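Local coordinates for uncharacterized protein (Legionella pneumophila subsp. pneumophila str. Philadelphia 1, PDB 4EZI) that is of unproven function but has an alpha/beta-hydrolase fold and may hydrolyse esters, perhaps as a triacylglycerol lipase, at residues N47-S52 with L57-G62; M112-D117 with F146-L151; H81-E86 with L222-Y227; Y131-T136 with Q230-Y235; L311-K316 with L359-D364. All coordinates share one frame; numbering follows the deposited sequence.

Contact 1 of 5, residues N47-S52 with L57-G62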
# COMPACT_ATOMS: atom_id res chain seq x y z
N ASN A 47 -1.17 18.01 -3.85
CA ASN A 47 -2.48 17.87 -3.26
C ASN A 47 -3.49 17.70 -4.38
O ASN A 47 -3.38 18.36 -5.44
CB ASN A 47 -2.82 19.05 -2.38
CG ASN A 47 -1.74 19.34 -1.38
OD1 ASN A 47 -0.83 20.15 -1.63
ND2 ASN A 47 -1.81 18.69 -0.23
N TYR A 48 -4.47 16.83 -4.16
CA TYR A 48 -5.40 16.46 -5.22
C TYR A 48 -6.77 16.13 -4.65
O TYR A 48 -6.93 15.75 -3.49
CB TYR A 48 -4.83 15.28 -6.03
CG TYR A 48 -4.74 13.99 -5.26
CD1 TYR A 48 -3.67 13.72 -4.41
CD2 TYR A 48 -5.76 13.03 -5.34
CE1 TYR A 48 -3.59 12.54 -3.70
CE2 TYR A 48 -5.70 11.85 -4.62
CZ TYR A 48 -4.60 11.59 -3.83
OH TYR A 48 -4.51 10.42 -3.10
N LYS A 49 -7.76 16.23 -5.52
CA LYS A 49 -9.16 15.94 -5.19
C LYS A 49 -9.46 14.45 -5.24
O LYS A 49 -9.12 13.77 -6.21
CB LYS A 49 -10.11 16.62 -6.18
CG LYS A 49 -10.01 18.10 -6.20
CD LYS A 49 -10.99 18.69 -7.23
CE LYS A 49 -10.98 20.19 -7.16
NZ LYS A 49 -11.94 20.75 -8.16
N THR A 50 -10.16 13.98 -4.22
CA THR A 50 -10.61 12.60 -4.20
C THR A 50 -11.83 12.48 -3.29
O THR A 50 -12.26 13.46 -2.70
CB THR A 50 -9.43 11.67 -3.81
OG1 THR A 50 -9.73 10.31 -4.12
CG2 THR A 50 -9.03 11.81 -2.35
N GLN A 51 -12.41 11.29 -3.16
CA GLN A 51 -13.61 11.11 -2.34
C GLN A 51 -13.30 10.49 -0.98
O GLN A 51 -12.50 9.57 -0.85
CB GLN A 51 -14.61 10.22 -3.08
CG GLN A 51 -15.18 10.84 -4.34
CD GLN A 51 -16.00 12.09 -4.06
OE1 GLN A 51 -15.60 13.21 -4.41
NE2 GLN A 51 -17.12 11.90 -3.40
N SER A 52 -14.00 10.97 0.03
CA SER A 52 -13.86 10.43 1.39
C SER A 52 -14.67 9.13 1.52
O SER A 52 -15.46 8.80 0.66
CB SER A 52 -14.39 11.43 2.39
OG SER A 52 -15.79 11.57 2.26
N LEU A 57 -16.06 15.33 -1.22
CA LEU A 57 -14.76 15.79 -1.68
C LEU A 57 -13.82 15.94 -0.49
O LEU A 57 -14.19 16.49 0.55
CB LEU A 57 -14.90 17.14 -2.37
CG LEU A 57 -13.61 17.85 -2.80
CD1 LEU A 57 -12.89 17.05 -3.83
CD2 LEU A 57 -13.91 19.27 -3.33
N THR A 58 -12.59 15.46 -0.67
CA THR A 58 -11.51 15.66 0.29
C THR A 58 -10.21 15.85 -0.49
O THR A 58 -10.09 15.33 -1.59
CB THR A 58 -11.44 14.48 1.29
OG1 THR A 58 -10.55 14.80 2.35
CG2 THR A 58 -11.00 13.19 0.62
N ILE A 59 -9.29 16.63 0.08
CA ILE A 59 -8.03 16.96 -0.61
C ILE A 59 -6.92 16.16 0.05
O ILE A 59 -6.62 16.33 1.23
CB ILE A 59 -7.72 18.50 -0.57
CG1 ILE A 59 -8.88 19.31 -1.14
CG2 ILE A 59 -6.42 18.77 -1.30
CD1 ILE A 59 -9.35 18.93 -2.50
N ALA A 60 -6.32 15.26 -0.73
CA ALA A 60 -5.30 14.34 -0.24
C ALA A 60 -3.93 14.72 -0.81
O ALA A 60 -3.83 15.59 -1.67
CB ALA A 60 -5.70 12.90 -0.63
N SER A 61 -2.88 14.08 -0.30
CA SER A 61 -1.50 14.42 -0.66
C SER A 61 -0.69 13.21 -1.08
O SER A 61 -1.07 12.07 -0.80
CB SER A 61 -0.84 15.17 0.51
OG SER A 61 -0.90 14.44 1.74
N GLY A 62 0.45 13.45 -1.70
CA GLY A 62 1.40 12.42 -2.03
C GLY A 62 2.63 13.01 -2.68
O GLY A 62 2.74 14.25 -2.81
O HOH W 1 -4.01 17.56 1.27
O HOH W 2 -3.29 10.34 -0.61
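With chi1 at 68°, Tyr48 carries its ring between the backbone N and the carbonyl carbon of its own residue, and this turn sets one ring face over Ala60 across an antiparallel beta hairpin. Strands 41-51 and 57-67 form that hairpin at the N-terminal side of the mixed sheet of an alpha/beta hydrolase. The Ala60 methyl makes a CH-pi contact: CB lies 4.0 Å from the centroid of the Tyr48 ring and 29° off its normal, nearest to the phenolic end. Two hydrogen-bonded pairs fix the register. Tyr48 and Ala60 exchange N-H...O bonds, each 2.9 Å between Tyr48 N and Ala60 O and between Ala60 N and Tyr48 O. Thr50 and Thr58 do the same, and their side chains run side by side, with Thr50 CG2 3.8 Å from Thr58 CG2. On this face Leu119 covers both threonines and Ala60, while Tyr48 also packs on helix 134-154. Lys49 and Ile59 occupy the other face, Lys49 CG touching Ile59 CD1 at 3.8 Å before the rest of its straight chain runs off from the hairpin partner. Two waters bridge the strands as well. One accepts from Asn47 ND2, also hydrogen-bonded to Asp123 OD2, and donates to Ile59 O. The second lies 2.8 Å from Tyr48 OH and donates to Ser61 O at 2.8 Å.

Contact 2 of 5, residues M112-D117 with F146-L151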
# COMPACT_ATOMS: atom_id res chain seq x y z
N MSE A 112 9.08 7.52 -13.35
CA MSE A 112 8.39 8.54 -12.60
C MSE A 112 7.62 7.87 -11.48
O MSE A 112 6.76 7.03 -11.75
CB MSE A 112 7.47 9.37 -13.49
CG MSE A 112 6.71 10.44 -12.69
SE MSE A 112 5.70 11.65 -13.81
CE MSE A 112 3.94 11.19 -13.29
N THR A 113 8.00 8.16 -10.23
CA THR A 113 7.56 7.41 -9.07
C THR A 113 6.49 8.23 -8.36
O THR A 113 6.71 9.38 -7.95
CB THR A 113 8.78 7.05 -8.19
OG1 THR A 113 9.71 6.30 -8.98
CG2 THR A 113 8.39 6.26 -6.97
N VAL A 114 5.29 7.65 -8.23
CA VAL A 114 4.09 8.31 -7.75
C VAL A 114 3.65 7.57 -6.50
O VAL A 114 3.43 6.37 -6.55
CB VAL A 114 2.99 8.27 -8.83
CG1 VAL A 114 1.70 8.83 -8.34
CG2 VAL A 114 3.48 9.01 -10.10
N MSE A 115 3.53 8.28 -5.37
CA MSE A 115 3.34 7.65 -4.07
C MSE A 115 2.25 8.38 -3.29
O MSE A 115 2.50 9.44 -2.72
CB MSE A 115 4.65 7.66 -3.29
CG MSE A 115 5.80 7.06 -4.05
SE MSE A 115 7.44 6.99 -3.01
CE MSE A 115 6.94 5.60 -1.81
N PRO A 116 1.04 7.81 -3.24
CA PRO A 116 -0.01 8.46 -2.44
C PRO A 116 0.29 8.36 -0.94
O PRO A 116 0.82 7.35 -0.49
CB PRO A 116 -1.27 7.66 -2.77
CG PRO A 116 -0.74 6.30 -3.18
CD PRO A 116 0.54 6.59 -3.91
N ASP A 117 -0.14 9.36 -0.17
CA ASP A 117 -0.07 9.25 1.28
C ASP A 117 -1.18 8.41 1.89
O ASP A 117 -0.99 7.83 2.96
CB ASP A 117 -0.10 10.64 1.95
CG ASP A 117 1.13 11.48 1.69
OD1 ASP A 117 2.19 10.94 1.31
OD2 ASP A 117 1.04 12.70 1.92
N PHE A 146 -3.78 10.11 -11.47
CA PHE A 146 -4.27 11.08 -12.45
C PHE A 146 -3.70 12.46 -12.17
O PHE A 146 -3.31 13.19 -13.10
CB PHE A 146 -5.79 11.12 -12.47
CG PHE A 146 -6.44 9.86 -12.97
CD1 PHE A 146 -5.79 9.01 -13.83
CD2 PHE A 146 -7.72 9.54 -12.57
CE1 PHE A 146 -6.41 7.85 -14.29
CE2 PHE A 146 -8.34 8.40 -13.03
CZ PHE A 146 -7.69 7.56 -13.88
N ALA A 147 -3.67 12.85 -10.90
CA ALA A 147 -3.10 14.16 -10.53
C ALA A 147 -1.63 14.25 -10.89
O ALA A 147 -1.17 15.32 -11.34
CB ALA A 147 -3.33 14.42 -9.03
N ALA A 148 -0.89 13.16 -10.72
CA ALA A 148 0.51 13.14 -11.07
C ALA A 148 0.72 13.29 -12.57
O ALA A 148 1.64 13.97 -13.02
CB ALA A 148 1.16 11.87 -10.58
N LYS A 149 -0.16 12.68 -13.36
CA LYS A 149 -0.10 12.84 -14.80
C LYS A 149 -0.41 14.27 -15.20
O LYS A 149 0.18 14.79 -16.16
CB LYS A 149 -1.00 11.84 -15.49
CG LYS A 149 -0.45 10.40 -15.36
CD LYS A 149 -1.27 9.33 -16.01
CE LYS A 149 -0.95 9.26 -17.50
NZ LYS A 149 -1.64 8.12 -18.14
N GLU A 150 -1.35 14.90 -14.51
CA GLU A 150 -1.58 16.33 -14.74
C GLU A 150 -0.34 17.17 -14.47
O GLU A 150 -0.02 18.11 -15.23
CB GLU A 150 -2.75 16.86 -13.89
CG GLU A 150 -4.11 16.26 -14.23
CD GLU A 150 -5.20 16.65 -13.24
OE1 GLU A 150 -5.13 17.74 -12.66
OE2 GLU A 150 -6.16 15.85 -13.06
N LEU A 151 0.36 16.87 -13.38
CA LEU A 151 1.62 17.57 -13.08
C LEU A 151 2.62 17.40 -14.20
O LEU A 151 3.22 18.39 -14.67
CB LEU A 151 2.18 17.10 -11.74
CG LEU A 151 3.52 17.72 -11.36
CD1 LEU A 151 3.38 19.22 -11.10
CD2 LEU A 151 4.11 16.97 -10.15
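Beyond the packing of Met112 and Val114 on Ala148, Asp117 OD2 is the polar atom that several groups grip, being hydrogen-bonded to both Ser61 OG and Ser92 OG at the end of strand 112-116. This strand belongs to the central sheet of the alpha/beta-hydrolase fold, and helix 134-154 covers one of its faces. The segment axes approach to 9.5 Å, with N-to-C directions 138° apart. Contact across this layer is purely van der Waals. Ala148 CB fits against both branches of Val114, 3.7 Å from Val114 CG2 and 3.8 Å from Val114 CG1. Its small methyl also touches Val64 of the adjoining strand 57-67. Met112, a selenomethionine in the crystal, extends from CA to SE and then bends, chi3 114°, carrying its methyl over to the helix backbone. There Met112 CE lies 3.9 Å from Ala148 CB and 3.6 Å from Ala148 O.

Contact 3 of 5, residues H81-E86 with L222-Y227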
# COMPACT_ATOMS: atom_id res chain seq x y z
N HIS A 81 2.23 2.53 -0.19
CA HIS A 81 2.97 2.22 1.04
C HIS A 81 2.23 1.31 2.00
O HIS A 81 1.01 1.16 1.95
CB HIS A 81 3.42 3.52 1.74
CG HIS A 81 2.31 4.31 2.36
ND1 HIS A 81 1.71 3.93 3.54
CD2 HIS A 81 1.78 5.51 2.03
CE1 HIS A 81 0.80 4.83 3.88
NE2 HIS A 81 0.84 5.81 2.99
N GLY A 82 2.99 0.74 2.93
CA GLY A 82 2.43 -0.12 3.95
C GLY A 82 1.83 0.62 5.13
O GLY A 82 1.61 1.82 5.09
N THR A 83 1.52 -0.09 6.19
CA THR A 83 0.79 0.50 7.32
C THR A 83 1.61 1.61 7.95
O THR A 83 2.77 1.40 8.32
CB THR A 83 0.54 -0.55 8.40
OG1 THR A 83 -0.23 -1.62 7.87
CG2 THR A 83 -0.17 0.04 9.62
N ARG A 84 0.98 2.77 8.08
CA ARG A 84 1.55 3.88 8.79
C ARG A 84 0.55 4.36 9.82
O ARG A 84 -0.61 4.62 9.50
CB ARG A 84 1.93 5.03 7.84
CG ARG A 84 2.88 4.60 6.74
CD ARG A 84 4.27 4.24 7.22
NE ARG A 84 5.06 3.59 6.15
CZ ARG A 84 5.60 4.19 5.09
NH1 ARG A 84 5.48 5.49 4.88
NH2 ARG A 84 6.26 3.46 4.20
N PHE A 85 1.01 4.44 11.06
CA PHE A 85 0.21 4.89 12.19
C PHE A 85 0.42 6.38 12.49
O PHE A 85 -0.34 6.95 13.30
CB PHE A 85 0.62 4.13 13.47
CG PHE A 85 0.40 2.65 13.41
CD1 PHE A 85 -0.82 2.10 13.68
CD2 PHE A 85 1.45 1.80 13.12
CE1 PHE A 85 -0.98 0.71 13.63
CE2 PHE A 85 1.29 0.42 13.09
CZ PHE A 85 0.08 -0.11 13.33
N GLU A 86 1.47 6.97 11.93
CA GLU A 86 1.86 8.36 12.12
C GLU A 86 1.49 9.17 10.89
O GLU A 86 1.85 8.82 9.75
CB GLU A 86 3.35 8.46 12.35
CG GLU A 86 3.86 7.63 13.53
CD GLU A 86 5.37 7.56 13.59
OE1 GLU A 86 6.04 8.59 13.37
OE2 GLU A 86 5.90 6.45 13.88
N LEU A 222 -4.88 -4.88 14.24
CA LEU A 222 -6.30 -5.12 14.51
C LEU A 222 -6.94 -3.94 15.21
O LEU A 222 -8.09 -3.60 14.93
CB LEU A 222 -6.50 -6.41 15.31
CG LEU A 222 -6.16 -7.68 14.52
CD1 LEU A 222 -6.12 -8.87 15.46
CD2 LEU A 222 -7.13 -7.93 13.38
N ALA A 223 -6.22 -3.34 16.14
CA ALA A 223 -6.72 -2.14 16.81
C ALA A 223 -7.00 -1.03 15.77
O ALA A 223 -8.08 -0.43 15.75
CB ALA A 223 -5.69 -1.67 17.83
N TYR A 224 -6.04 -0.82 14.88
CA TYR A 224 -6.20 0.20 13.84
C TYR A 224 -7.39 -0.12 12.94
O TYR A 224 -8.22 0.73 12.61
CB TYR A 224 -4.90 0.26 13.03
CG TYR A 224 -4.56 1.47 12.18
CD1 TYR A 224 -5.28 2.65 12.21
CD2 TYR A 224 -3.43 1.44 11.39
CE1 TYR A 224 -4.85 3.77 11.52
CE2 TYR A 224 -2.99 2.57 10.68
CZ TYR A 224 -3.71 3.72 10.74
OH TYR A 224 -3.27 4.84 10.09
N PHE A 225 -7.49 -1.38 12.52
CA PHE A 225 -8.50 -1.77 11.59
C PHE A 225 -9.91 -1.57 12.14
O PHE A 225 -10.76 -0.95 11.52
CB PHE A 225 -8.31 -3.24 11.13
CG PHE A 225 -9.34 -3.67 10.13
CD1 PHE A 225 -9.24 -3.25 8.81
CD2 PHE A 225 -10.44 -4.41 10.50
CE1 PHE A 225 -10.19 -3.55 7.88
CE2 PHE A 225 -11.41 -4.72 9.55
CZ PHE A 225 -11.27 -4.30 8.25
N PHE A 226 -10.17 -2.13 13.32
CA PHE A 226 -11.52 -2.03 13.86
C PHE A 226 -11.85 -0.65 14.38
O PHE A 226 -12.99 -0.20 14.29
CB PHE A 226 -11.79 -3.15 14.89
CG PHE A 226 -11.91 -4.50 14.25
CD1 PHE A 226 -13.01 -4.81 13.47
CD2 PHE A 226 -10.92 -5.43 14.40
CE1 PHE A 226 -13.13 -6.05 12.85
CE2 PHE A 226 -11.03 -6.68 13.79
CZ PHE A 226 -12.12 -6.98 13.01
N TYR A 227 -10.85 0.08 14.90
CA TYR A 227 -11.10 1.47 15.31
C TYR A 227 -11.50 2.31 14.10
O TYR A 227 -12.49 3.07 14.13
CB TYR A 227 -9.88 2.04 16.03
CG TYR A 227 -10.03 3.49 16.38
CD1 TYR A 227 -11.08 3.95 17.14
CD2 TYR A 227 -9.13 4.43 15.92
CE1 TYR A 227 -11.24 5.30 17.44
CE2 TYR A 227 -9.27 5.77 16.21
CZ TYR A 227 -10.35 6.21 16.96
OH TYR A 227 -10.50 7.56 17.26
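Tyr224 reaches from helix 218-233 to the loop after strand 74-80, joining the helical cap of this alpha/beta hydrolase to its core. CB starts the contact, lying 4.0 Å from Phe85 CE1. From there chi1 of -161° holds the ring roughly anti to the backbone N, and the ring passes obliquely by Phe85. Of the ring pair, Tyr224 CD2 and Phe85 CE1 are closest, at 3.4 Å. The planes are 29° apart and the centroids 5.0 Å, so the two rings are slid past one another with little overlap. Further out, Tyr224 CE2 meets Thr83 CG2 at 3.9 Å, the methyl sitting at the ring edge in its plane. At the tip, Tyr224 OH donates to Arg84 O at 2.7 Å, lying in the plane of that carbonyl. The ring is thus fixed at its edge and at its hydroxyl, and Tyr131 stacks on it as well. Tyr131 OH is also hydrogen-bonded to Thr83 OG1, and Thr83 lies near the putative catalytic residues and a bound PEG, probably from the crystallisation liquor. In relatives, the loop after the corresponding strand commonly contributes to the oxyanion hole, a role that remains inferred here. The loop is also braced from within: Thr83 CG2 lies over the rim of one face of the Phe85 ring, and His81 ND1 donates to Gly82 O at 2.6 Å, on a lone pair and within 5° of the imidazole plane.

Contact 4 of 5, residues Y131-T136 with Q230-Y235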
# COMPACT_ATOMS: atom_id res chain seq x y z
N TYR A 131 -8.32 2.37 7.20
CA TYR A 131 -7.24 1.40 7.14
C TYR A 131 -7.71 0.09 6.51
O TYR A 131 -8.67 -0.54 6.96
CB TYR A 131 -6.73 1.16 8.56
CG TYR A 131 -5.59 0.19 8.67
CD1 TYR A 131 -4.43 0.31 7.91
CD2 TYR A 131 -5.65 -0.86 9.55
CE1 TYR A 131 -3.37 -0.56 8.05
CE2 TYR A 131 -4.60 -1.74 9.71
CZ TYR A 131 -3.48 -1.60 8.96
OH TYR A 131 -2.47 -2.51 9.14
N VAL A 132 -7.04 -0.33 5.45
CA VAL A 132 -7.44 -1.56 4.73
C VAL A 132 -8.93 -1.50 4.35
O VAL A 132 -9.62 -2.50 4.42
CB VAL A 132 -7.05 -2.89 5.47
CG1 VAL A 132 -6.91 -4.02 4.42
CG2 VAL A 132 -5.77 -2.74 6.27
N GLN A 133 -9.35 -0.32 3.90
CA GLN A 133 -10.69 -0.09 3.34
C GLN A 133 -10.56 0.03 1.83
O GLN A 133 -10.01 1.02 1.32
CB GLN A 133 -11.36 1.11 3.99
CG GLN A 133 -11.67 0.86 5.49
CD GLN A 133 -12.38 2.01 6.19
OE1 GLN A 133 -13.13 2.77 5.56
NE2 GLN A 133 -12.15 2.16 7.49
N ALA A 134 -11.02 -1.00 1.13
CA ALA A 134 -10.78 -1.15 -0.28
C ALA A 134 -11.25 0.05 -1.11
O ALA A 134 -10.54 0.51 -1.99
CB ALA A 134 -11.45 -2.41 -0.81
N GLU A 135 -12.46 0.54 -0.84
CA GLU A 135 -13.03 1.55 -1.72
C GLU A 135 -12.15 2.78 -1.85
O GLU A 135 -11.90 3.27 -2.96
CB GLU A 135 -14.40 1.94 -1.20
CG GLU A 135 -15.12 3.04 -1.96
CD GLU A 135 -15.33 2.78 -3.44
OE1 GLU A 135 -15.62 1.61 -3.81
OE2 GLU A 135 -15.23 3.76 -4.24
N THR A 136 -11.73 3.33 -0.71
CA THR A 136 -10.95 4.55 -0.69
C THR A 136 -9.46 4.32 -0.89
O THR A 136 -8.79 5.21 -1.41
CB THR A 136 -11.22 5.43 0.53
OG1 THR A 136 -11.01 4.67 1.72
CG2 THR A 136 -12.62 6.05 0.51
N GLN A 230 -15.04 1.06 12.55
CA GLN A 230 -16.17 1.52 13.35
C GLN A 230 -16.31 3.04 13.24
O GLN A 230 -17.44 3.54 13.16
CB GLN A 230 -16.00 1.08 14.81
CG GLN A 230 -17.08 1.60 15.74
CD GLN A 230 -18.48 1.05 15.45
OE1 GLN A 230 -18.64 0.09 14.70
NE2 GLN A 230 -19.50 1.68 16.04
N THR A 231 -15.21 3.78 13.23
CA THR A 231 -15.26 5.24 13.06
C THR A 231 -16.00 5.65 11.80
O THR A 231 -16.91 6.48 11.84
CB THR A 231 -13.85 5.86 13.07
OG1 THR A 231 -13.26 5.70 14.37
CG2 THR A 231 -13.87 7.34 12.69
N TYR A 232 -15.65 5.02 10.68
CA TYR A 232 -16.20 5.45 9.40
C TYR A 232 -17.53 4.80 9.04
O TYR A 232 -18.33 5.42 8.35
CB TYR A 232 -15.19 5.22 8.26
CG TYR A 232 -14.11 6.27 8.27
CD1 TYR A 232 -14.42 7.56 7.90
CD2 TYR A 232 -12.80 5.99 8.67
CE1 TYR A 232 -13.48 8.57 7.95
CE2 TYR A 232 -11.84 7.00 8.69
CZ TYR A 232 -12.19 8.28 8.30
OH TYR A 232 -11.29 9.32 8.31
N LYS A 233 -17.78 3.59 9.52
CA LYS A 233 -18.94 2.78 9.06
C LYS A 233 -19.93 2.41 10.16
O LYS A 233 -21.05 2.03 9.85
CB LYS A 233 -18.47 1.51 8.37
CG LYS A 233 -17.52 1.75 7.22
CD LYS A 233 -18.13 2.63 6.11
CE LYS A 233 -17.17 2.86 4.94
NZ LYS A 233 -17.69 3.92 4.02
N SER A 234 -19.52 2.47 11.43
CA SER A 234 -20.40 2.16 12.54
C SER A 234 -21.17 0.84 12.36
O SER A 234 -22.38 0.75 12.62
CB SER A 234 -21.36 3.31 12.82
OG SER A 234 -21.91 3.16 14.12
N TYR A 235 -20.45 -0.21 11.98
CA TYR A 235 -21.08 -1.51 11.80
C TYR A 235 -21.48 -2.16 13.13
O TYR A 235 -22.34 -3.04 13.14
CB TYR A 235 -20.17 -2.47 11.02
CG TYR A 235 -19.92 -2.11 9.57
CD1 TYR A 235 -20.94 -1.62 8.74
CD2 TYR A 235 -18.66 -2.26 9.02
CE1 TYR A 235 -20.70 -1.33 7.38
CE2 TYR A 235 -18.40 -1.95 7.68
CZ TYR A 235 -19.43 -1.47 6.88
OH TYR A 235 -19.20 -1.14 5.57
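Where the helical cap of this alpha/beta hydrolase meets its core, Gln133 at the N-cap position of helix 134-154 faces Tyr232 and Lys233 at the C-terminal end of helix 218-233. The approach is loose, with CA atoms of Gln133 and Tyr232 9.9 Å apart and 97 Å² buried in total. Gln133 bridges the gap because its chain is extended beyond CG (chi2 -178°), bringing the amide up to both residues. Gln133 NE2 comes within 4.1 Å of Tyr232 CD2, an oblique approach with amide and ring planes 75° apart. On its other atom, Gln133 OE1 lies 4.1 Å from Lys233 CE, the two chains sliding past each other in opposite directions. In both cases the partner is a carbon, so these are loose packing contacts. The phenol end of Tyr232 is held elsewhere, its OH hydrogen-bonded to Leu128 O. At the helix terminus, Lys233 CB sits over the centre of one Tyr235 ring face, 3.4 Å above it. Asn298 hydrogen-bonds Val132 O and Ala134 N, while Gln133 also packs on Ser228 and Leu229, so the start of helix 134-154 packs against helix 218-233 through Gln133 and against helix 170-185 through Val132 and Ala134.

Contact 5 of 5, residues L311-K316 with L359-D364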
# COMPACT_ATOMS: atom_id res chain seq x y z
N LEU A 311 2.21 -10.42 -10.48
CA LEU A 311 3.12 -11.16 -9.63
C LEU A 311 2.72 -10.98 -8.17
O LEU A 311 2.78 -9.88 -7.68
CB LEU A 311 4.57 -10.69 -9.81
CG LEU A 311 5.59 -11.29 -8.85
CD1 LEU A 311 5.72 -12.78 -9.03
CD2 LEU A 311 6.95 -10.62 -8.94
N LEU A 312 2.36 -12.05 -7.47
CA LEU A 312 2.09 -11.99 -6.05
C LEU A 312 3.38 -12.42 -5.36
O LEU A 312 3.75 -13.60 -5.43
CB LEU A 312 0.93 -12.92 -5.66
CG LEU A 312 -0.34 -12.84 -6.50
CD1 LEU A 312 -1.41 -13.75 -5.87
CD2 LEU A 312 -0.82 -11.38 -6.68
N VAL A 313 4.09 -11.48 -4.75
CA VAL A 313 5.41 -11.77 -4.21
C VAL A 313 5.47 -11.46 -2.70
O VAL A 313 5.08 -10.38 -2.27
CB VAL A 313 6.52 -11.05 -5.02
CG1 VAL A 313 6.23 -9.54 -5.22
CG2 VAL A 313 7.89 -11.29 -4.40
N GLY A 314 5.99 -12.41 -1.94
CA GLY A 314 6.03 -12.32 -0.49
C GLY A 314 7.06 -13.26 0.07
O GLY A 314 8.05 -13.58 -0.61
N THR A 315 6.83 -13.71 1.30
CA THR A 315 7.73 -14.58 2.00
C THR A 315 6.95 -15.63 2.79
O THR A 315 6.02 -15.30 3.53
CB THR A 315 8.68 -13.84 2.96
OG1 THR A 315 9.42 -14.82 3.72
CG2 THR A 315 7.95 -12.85 3.91
N LYS A 316 7.30 -16.90 2.62
CA LYS A 316 6.72 -17.97 3.40
C LYS A 316 7.07 -17.87 4.89
O LYS A 316 6.42 -18.50 5.72
CB LYS A 316 7.08 -19.36 2.82
CG LYS A 316 6.38 -19.63 1.52
CD LYS A 316 6.87 -20.91 0.87
CE LYS A 316 6.11 -21.24 -0.39
NZ LYS A 316 6.56 -22.55 -0.94
N LEU A 359 11.02 -5.90 -2.73
CA LEU A 359 11.19 -4.72 -3.59
C LEU A 359 12.04 -5.05 -4.82
O LEU A 359 11.74 -4.61 -5.94
CB LEU A 359 11.73 -3.54 -2.78
CG LEU A 359 11.96 -2.17 -3.45
CD1 LEU A 359 10.77 -1.69 -4.22
CD2 LEU A 359 12.38 -1.13 -2.40
N LYS A 360 13.12 -5.79 -4.61
CA LYS A 360 14.00 -6.17 -5.73
C LYS A 360 13.24 -7.00 -6.77
O LYS A 360 13.37 -6.76 -7.97
CB LYS A 360 15.22 -6.93 -5.20
CG LYS A 360 16.22 -7.38 -6.25
CD LYS A 360 16.72 -6.29 -7.14
CE LYS A 360 17.99 -6.71 -7.93
NZ LYS A 360 18.01 -8.17 -8.27
N GLU A 361 12.43 -7.93 -6.30
CA GLU A 361 11.59 -8.71 -7.20
C GLU A 361 10.61 -7.86 -7.97
O GLU A 361 10.35 -8.12 -9.15
CB GLU A 361 10.85 -9.82 -6.48
CG GLU A 361 11.73 -10.87 -5.80
CD GLU A 361 12.63 -11.68 -6.73
OE1 GLU A 361 12.32 -11.86 -7.92
OE2 GLU A 361 13.67 -12.18 -6.23
N GLN A 362 10.02 -6.87 -7.31
CA GLN A 362 9.08 -5.97 -7.99
C GLN A 362 9.76 -5.23 -9.13
O GLN A 362 9.26 -5.20 -10.25
CB GLN A 362 8.46 -4.98 -6.99
CG GLN A 362 7.55 -5.65 -5.98
CD GLN A 362 7.15 -4.73 -4.83
OE1 GLN A 362 7.91 -3.85 -4.43
NE2 GLN A 362 5.96 -4.93 -4.30
N VAL A 363 10.91 -4.63 -8.84
CA VAL A 363 11.66 -3.90 -9.87
C VAL A 363 12.00 -4.82 -11.06
O VAL A 363 11.83 -4.46 -12.21
CB VAL A 363 12.97 -3.25 -9.32
CG1 VAL A 363 13.80 -2.61 -10.48
CG2 VAL A 363 12.66 -2.23 -8.23
N ASP A 364 12.47 -6.02 -10.74
CA ASP A 364 12.86 -6.97 -11.79
C ASP A 364 11.66 -7.38 -12.65
O ASP A 364 11.78 -7.55 -13.86
CB ASP A 364 13.53 -8.18 -11.19
CG ASP A 364 14.93 -7.91 -10.69
OD1 ASP A 364 15.55 -6.91 -11.08
OD2 ASP A 364 15.43 -8.77 -9.93
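Two flat groups end the side chains of Gln362 and Glu361, yet both residues meet Val313 through their aliphatic stems: within 4.2 Å, neither the faces nor the edges of the amide and carboxylate receive an atom of 311-316. The amide is instead held by other parts of the core. Gln362 NE2 is hydrogen-bonded to Ala195 O and to the O of Gly167, part of a probable GxSxG elbow, and OE1 has a weak bond to Tyr105 OH. Two backbone carbonyls sharing one amide nitrogen should restrict its rotation, while Gln362 CG faces the strand. Val313 splits its branches between the two stems. Its CG2, placed anti to the backbone N, lies 3.9 Å from Glu361 CB and 4.1 Å from Glu361 CG, while Val313 CG1 is 4.2 Å from Gln362 CG. Glu361 bends at chi2 (-62°), and its side chain also touches Lys343 of the neighbouring strand. Two residues earlier on the strand, Leu311 CD2 reaches the helix backbone at Glu361 O, 4.2 Å away. On another side of the helix, Lys360 NZ and Asp364 OD2 form a salt bridge at 3.1 Å, using the syn lone pair of the carboxylate. The axes approach to 8.9 Å with directions 160° apart, so segments 311-314 and 359-364 run nearly antiparallel. Such a C-terminal helix, packed against the late parallel strands of the sheet, is typical of the alpha/beta-hydrolase fold.

Contacts 1, 2 and 5 all reach the same mixed sheet, with contacts 1 and 5 on opposite sides of the chain's centre, their centres 29 Å apart. Contact 1 touches contact 2, where Tyr48 CB lies 3.5 Å from Ala147 CB. Contact 2 is nested inside the chain loop closed by contact 3 and joins it through His81 NE2, 2.7 Å from Asp117 O. Contacts 3 and 4 share helix 218-233, with centres 11 Å apart. Thr83 of contact 3 and Gln362 of contact 5 both touch residues of the probable GxSxG elbow, which carries Ser169 of a probable Ser169-His351-Asp318 triad. The Thr83 side chain is about 4 Å from the PEG, which Tyr131 of contact 4 bonds weakly.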